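Local structure of quinoline 2-oxidoreductase large subunit (Pseudomonas putida, 1T3Q) at residues 100-104 against 263-267; 432-437 against 660-664. The protein carries the molybdenum-pterin cytosine dinucleotide active site of quinoline 2-oxidoreductase, a molybdenum hydroxylase of the xanthine dehydrogenase family. One frame throughout, in Å; residues are numbered along the deposited sequence.

Contact 1 (100-104 against 263-267); sequences IQPLL and PEELL
Strand 99-101 ends in this segment: I100 and Q101 are extended, P102 (phi/psi -70/146) carries the chain out of the strand, L103 drops to helical angles (-61/-40) and L104 is extended again. Opposite it stands the first turn of helix 263-275, which P263 opens; the P263 O atom accepts a bond from L267 N at 2.9 Å and a weak one from L266 N at 3.0 Å. The backbones come nearest at L103 and P263, whose CA atoms are 4.9 Å apart.

Apolar packing dominates the 294 Å² buried between the segments. L103, with 100 Å² covered, is the central residue. In its m,t rotamer it places CD2 3.6 Å from L266 CD1 and 4.1 Å from P263 CB, while its CB lies 3.9 Å from L267 CD2. L266 and L267 are also m,t, and both direct their CA-to-CB bonds toward the loop. By sequence family, the contact joins the a/b hammerhead domain, which includes 100-104, to the molybdopterin cofactor-binding region that includes the helix. L104, its CA-to-CB bond sideways, chi1 between wells at -104° and chi2 p, adds a second apolar point, CD1 to L267 CD1 at 3.5 Å; V80 of helix 77-81 touches L103, L104 and L267 alike.

Polar atoms meet the helix start by van der Waals contact: Q101, extended at chi1 and chi2, brings NE2 to 3.9 Å from P263 CG, and L103 O is 3.9 Å from P263 CB.

Contact 2 (432-437 against 660-664); sequences LLEEMV and FFAVE
Segment 432-437, the C-terminal part of helix 426-437, lies along the face of strand 660-664, 25° from antiparallel: the axes of these short segments approach to 8.6 Å with 155° between their N-to-C directions. The register is set by L433 opposite V663 (CA atoms 6.4 Å apart) and M436 opposite F661 (6.9 Å). In the extended strand, F661 and V663 direct their CA-to-CB bonds toward the helix and A662 away from it.

The larger bump is F661, 100 Å² of it covered. Its ring (chi1 m, -53°) rests one face against the backbone of M436 and V437, with M436 C and V437 CA over it; CE1 is 3.6 Å from M436 O, and CD2 is 3.7 Å from V437 CG2. V663, chi1 t, fills the hollow bordered by L432, L433 and M436: its CG1 is 3.9 Å from L432 CD1, and its CG2 is 4.0 Å from L433 CD1 and 3.6 Å from M436 SD. M436, with chi1 m, chi2 t and chi3 p, reaches between the two strand bumps until CE stands 3.7 Å from A662 O. L433 CD1 also packs 4.1 Å from F661 CB.

On the strand's other face, A662 touches I679 of helix 672-692. The four-stranded mixed sheet 454-467, 636-649, 655-665, 722-726 is thus covered by a helix on each face, an alpha/beta layered packing within the molybdopterin cofactor-binding region.

Overall arrangement
Both contacts are buried and apolar, yet they share no helix or strand and lie on opposite sides of the chain's centre, with centres 46 Å apart and nearest atoms about 29 Å apart. Contact 1 sets the end of a strand and its following loop against a helix start, joining two sequence-family regions with 294 Å² buried. Contact 2 sets a helix on an inner strand of a sheet within one region and buries 357 Å². Their chemistry differs: leucines serve both, but contact 1 adds a proline and a glutamine amide, contact 2 an aromatic ring, a thioether and two valines. In contact 2 the side chain of V663 is about 14 Å from the bound pterin cytosine dinucleotide.

Contact 1 (100-104 against 263-267)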
loop_
_atom_site.group_PDB
_atom_site.type_symbol
_atom_site.label_atom_id
_atom_site.label_comp_id
_atom_site.label_asym_id
_atom_site.label_seq_id
_atom_site.Cartn_x
_atom_site.Cartn_y
_atom_site.Cartn_z
ATOM N N ILE B 100 7.194 16.298 30.774
ATOM C CA ILE B 100 6.719 15.032 30.250
ATOM C C ILE B 100 5.242 15.300 30.020
ATOM O O ILE B 100 4.488 15.477 30.971
ATOM C CB ILE B 100 6.887 13.888 31.274
ATOM C CG1 ILE B 100 8.367 13.722 31.626
ATOM C CG2 ILE B 100 6.324 12.596 30.703
ATOM C CD1 ILE B 100 8.660 12.552 32.562
ATOM N N GLN B 101 4.834 15.385 28.760
ATOM C CA GLN B 101 3.434 15.649 28.475
ATOM C C GLN B 101 2.678 14.347 28.336
ATOM O O GLN B 101 2.979 13.530 27.464
ATOM C CB GLN B 101 3.278 16.472 27.192
ATOM C CG GLN B 101 1.821 16.678 26.796
ATOM C CD GLN B 101 1.650 17.533 25.552
ATOM O OE1 GLN B 101 2.627 17.927 24.909
ATOM N NE2 GLN B 101 0.401 17.819 25.203
ATOM N N PRO B 102 1.679 14.127 29.202
ATOM C CA PRO B 102 0.922 12.885 29.098
ATOM C C PRO B 102 0.079 12.931 27.824
ATOM O O PRO B 102 -0.379 14.001 27.416
ATOM C CB PRO B 102 0.084 12.893 30.369
ATOM C CG PRO B 102 -0.230 14.354 30.543
ATOM C CD PRO B 102 1.111 15.019 30.232
ATOM N N LEU B 103 -0.102 11.782 27.183
ATOM C CA LEU B 103 -0.891 11.733 25.957
ATOM C C LEU B 103 -2.313 12.194 26.271
ATOM O O LEU B 103 -2.931 12.924 25.491
ATOM C CB LEU B 103 -0.876 10.318 25.375
ATOM C CG LEU B 103 0.536 9.752 25.154
ATOM C CD1 LEU B 103 0.452 8.439 24.394
ATOM C CD2 LEU B 103 1.398 10.757 24.381
ATOM N N LEU B 104 -2.817 11.767 27.426
ATOM C CA LEU B 104 -4.142 12.157 27.892
ATOM C C LEU B 104 -3.977 12.671 29.310
ATOM O O LEU B 104 -3.222 12.095 30.090
ATOM C CB LEU B 104 -5.098 10.964 27.912
ATOM C CG LEU B 104 -6.145 10.872 26.804
ATOM C CD1 LEU B 104 -5.452 10.695 25.466
ATOM C CD2 LEU B 104 -7.071 9.698 27.087
ATOM N N PRO B 263 0.677 14.030 20.469
ATOM C CA PRO B 263 0.183 12.952 21.325
ATOM C C PRO B 263 -0.650 11.975 20.488
ATOM O O PRO B 263 -0.546 10.761 20.644
ATOM C CB PRO B 263 -0.659 13.698 22.355
ATOM C CG PRO B 263 0.111 14.962 22.541
ATOM C CD PRO B 263 0.501 15.345 21.113
ATOM N N GLU B 264 -1.460 12.515 19.579
ATOM C CA GLU B 264 -2.313 11.675 18.743
ATOM C C GLU B 264 -1.559 10.663 17.884
ATOM O O GLU B 264 -2.082 9.588 17.606
ATOM C CB GLU B 264 -3.222 12.541 17.862
ATOM C CG GLU B 264 -4.251 13.342 18.645
ATOM C CD GLU B 264 -3.784 14.738 19.009
ATOM O OE1 GLU B 264 -2.578 14.924 19.282
ATOM O OE2 GLU B 264 -4.632 15.654 19.037
ATOM N N GLU B 265 -0.339 10.992 17.458
ATOM C CA GLU B 265 0.434 10.050 16.648
ATOM C C GLU B 265 0.743 8.812 17.477
ATOM O O GLU B 265 0.690 7.683 16.985
ATOM C CB GLU B 265 1.742 10.690 16.152
ATOM C CG GLU B 265 1.518 11.796 15.134
ATOM C CD GLU B 265 2.803 12.496 14.719
ATOM O OE1 GLU B 265 3.123 12.487 13.509
ATOM O OE2 GLU B 265 3.486 13.063 15.597
ATOM N N LEU B 266 1.061 9.022 18.749
ATOM C CA LEU B 266 1.357 7.896 19.612
ATOM C C LEU B 266 0.059 7.168 19.913
ATOM O O LEU B 266 0.009 5.941 19.874
ATOM C CB LEU B 266 2.005 8.372 20.917
ATOM C CG LEU B 266 3.344 9.101 20.771
ATOM C CD1 LEU B 266 3.887 9.449 22.153
ATOM C CD2 LEU B 266 4.326 8.226 20.024
ATOM N N LEU B 267 -0.995 7.932 20.183
ATOM C CA LEU B 267 -2.282 7.340 20.512
ATOM C C LEU B 267 -2.823 6.401 19.452
ATOM O O LEU B 267 -3.273 5.306 19.781
ATOM C CB LEU B 267 -3.306 8.429 20.833
ATOM C CG LEU B 267 -3.091 9.143 22.174
ATOM C CD1 LEU B 267 -3.991 10.358 22.261
ATOM C CD2 LEU B 267 -3.375 8.171 23.334
#

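Contact 2 (432-437 against 660-664)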
loop_
_atom_site.group_PDB
_atom_site.type_symbol
_atom_site.label_atom_id
_atom_site.label_comp_id
_atom_site.label_asym_id
_atom_site.label_seq_id
_atom_site.Cartn_x
_atom_site.Cartn_y
_atom_site.Cartn_z
ATOM N N LEU B 432 20.205 47.510 -3.313
ATOM C CA LEU B 432 19.263 47.001 -4.309
ATOM C C LEU B 432 17.827 47.283 -3.860
ATOM O O LEU B 432 16.978 47.692 -4.655
ATOM C CB LEU B 432 19.448 45.493 -4.488
ATOM C CG LEU B 432 19.164 44.879 -5.866
ATOM C CD1 LEU B 432 18.913 43.395 -5.688
ATOM C CD2 LEU B 432 17.973 45.538 -6.533
ATOM N N LEU B 433 17.567 47.054 -2.579
ATOM C CA LEU B 433 16.246 47.279 -2.012
ATOM C C LEU B 433 15.850 48.748 -2.184
ATOM O O LEU B 433 14.722 49.052 -2.569
ATOM C CB LEU B 433 16.250 46.886 -0.529
ATOM C CG LEU B 433 14.910 46.722 0.189
ATOM C CD1 LEU B 433 14.037 45.723 -0.552
ATOM C CD2 LEU B 433 15.163 46.243 1.620
ATOM N N GLU B 434 16.780 49.661 -1.913
ATOM C CA GLU B 434 16.479 51.076 -2.067
ATOM C C GLU B 434 16.122 51.393 -3.521
ATOM O O GLU B 434 15.185 52.143 -3.777
ATOM C CB GLU B 434 17.660 51.939 -1.616
ATOM C CG GLU B 434 17.404 53.434 -1.772
ATOM C CD GLU B 434 18.468 54.289 -1.113
ATOM O OE1 GLU B 434 19.665 53.979 -1.275
ATOM O OE2 GLU B 434 18.106 55.279 -0.442
ATOM N N GLU B 435 16.866 50.823 -4.465
ATOM C CA GLU B 435 16.598 51.042 -5.888
ATOM C C GLU B 435 15.183 50.573 -6.233
ATOM O O GLU B 435 14.444 51.245 -6.951
ATOM C CB GLU B 435 17.602 50.267 -6.750
ATOM N N MET B 436 14.817 49.403 -5.726
ATOM C CA MET B 436 13.494 48.849 -5.983
ATOM C C MET B 436 12.400 49.761 -5.446
ATOM O O MET B 436 11.402 50.018 -6.118
ATOM C CB MET B 436 13.375 47.468 -5.340
ATOM C CG MET B 436 14.306 46.438 -5.937
ATOM S SD MET B 436 14.190 44.839 -5.111
ATOM C CE MET B 436 12.601 44.236 -5.727
ATOM N N VAL B 437 12.602 50.256 -4.229
ATOM C CA VAL B 437 11.635 51.123 -3.571
ATOM C C VAL B 437 11.520 52.510 -4.186
ATOM O O VAL B 437 10.413 53.019 -4.363
ATOM C CB VAL B 437 11.973 51.270 -2.069
ATOM C CG1 VAL B 437 11.128 52.369 -1.437
ATOM C CG2 VAL B 437 11.729 49.951 -1.362
ATOM N N PHE B 660 5.157 45.451 -2.006
ATOM C CA PHE B 660 6.097 44.604 -1.292
ATOM C C PHE B 660 7.272 44.331 -2.212
ATOM O O PHE B 660 7.103 43.944 -3.373
ATOM C CB PHE B 660 5.438 43.300 -0.841
ATOM C CG PHE B 660 5.691 42.976 0.606
ATOM C CD1 PHE B 660 6.965 42.627 1.043
ATOM C CD2 PHE B 660 4.666 43.075 1.541
ATOM C CE1 PHE B 660 7.216 42.387 2.395
ATOM C CE2 PHE B 660 4.906 42.835 2.895
ATOM C CZ PHE B 660 6.184 42.492 3.322
ATOM N N PHE B 661 8.464 44.574 -1.685
ATOM C CA PHE B 661 9.698 44.386 -2.425
ATOM C C PHE B 661 10.558 43.393 -1.658
ATOM O O PHE B 661 10.660 43.473 -0.435
ATOM C CB PHE B 661 10.433 45.719 -2.538
ATOM C CG PHE B 661 9.584 46.837 -3.088
ATOM C CD1 PHE B 661 9.440 47.013 -4.461
ATOM C CD2 PHE B 661 8.932 47.714 -2.230
ATOM C CE1 PHE B 661 8.656 48.053 -4.967
ATOM C CE2 PHE B 661 8.147 48.754 -2.728
ATOM C CZ PHE B 661 8.010 48.922 -4.097
ATOM N N ALA B 662 11.171 42.458 -2.375
ATOM C CA ALA B 662 12.015 41.461 -1.737
ATOM C C ALA B 662 13.333 41.253 -2.468
ATOM O O ALA B 662 13.375 41.194 -3.697
ATOM C CB ALA B 662 11.269 40.128 -1.641
ATOM N N VAL B 663 14.409 41.154 -1.696
ATOM C CA VAL B 663 15.733 40.881 -2.238
ATOM C C VAL B 663 16.185 39.630 -1.496
ATOM O O VAL B 663 16.266 39.629 -0.267
ATOM C CB VAL B 663 16.730 42.018 -1.954
ATOM C CG1 VAL B 663 18.133 41.576 -2.350
ATOM C CG2 VAL B 663 16.333 43.266 -2.723
ATOM N N GLU B 664 16.465 38.560 -2.229
ATOM C CA GLU B 664 16.877 37.317 -1.588
ATOM C C GLU B 664 18.192 36.767 -2.103
ATOM O O GLU B 664 18.461 36.787 -3.302
ATOM C CB GLU B 664 15.787 36.245 -1.763
ATOM C CG GLU B 664 16.206 34.834 -1.344
ATOM C CD GLU B 664 16.375 34.687 0.164
ATOM O OE1 GLU B 664 17.083 33.751 0.601
ATOM O OE2 GLU B 664 15.791 35.500 0.914
#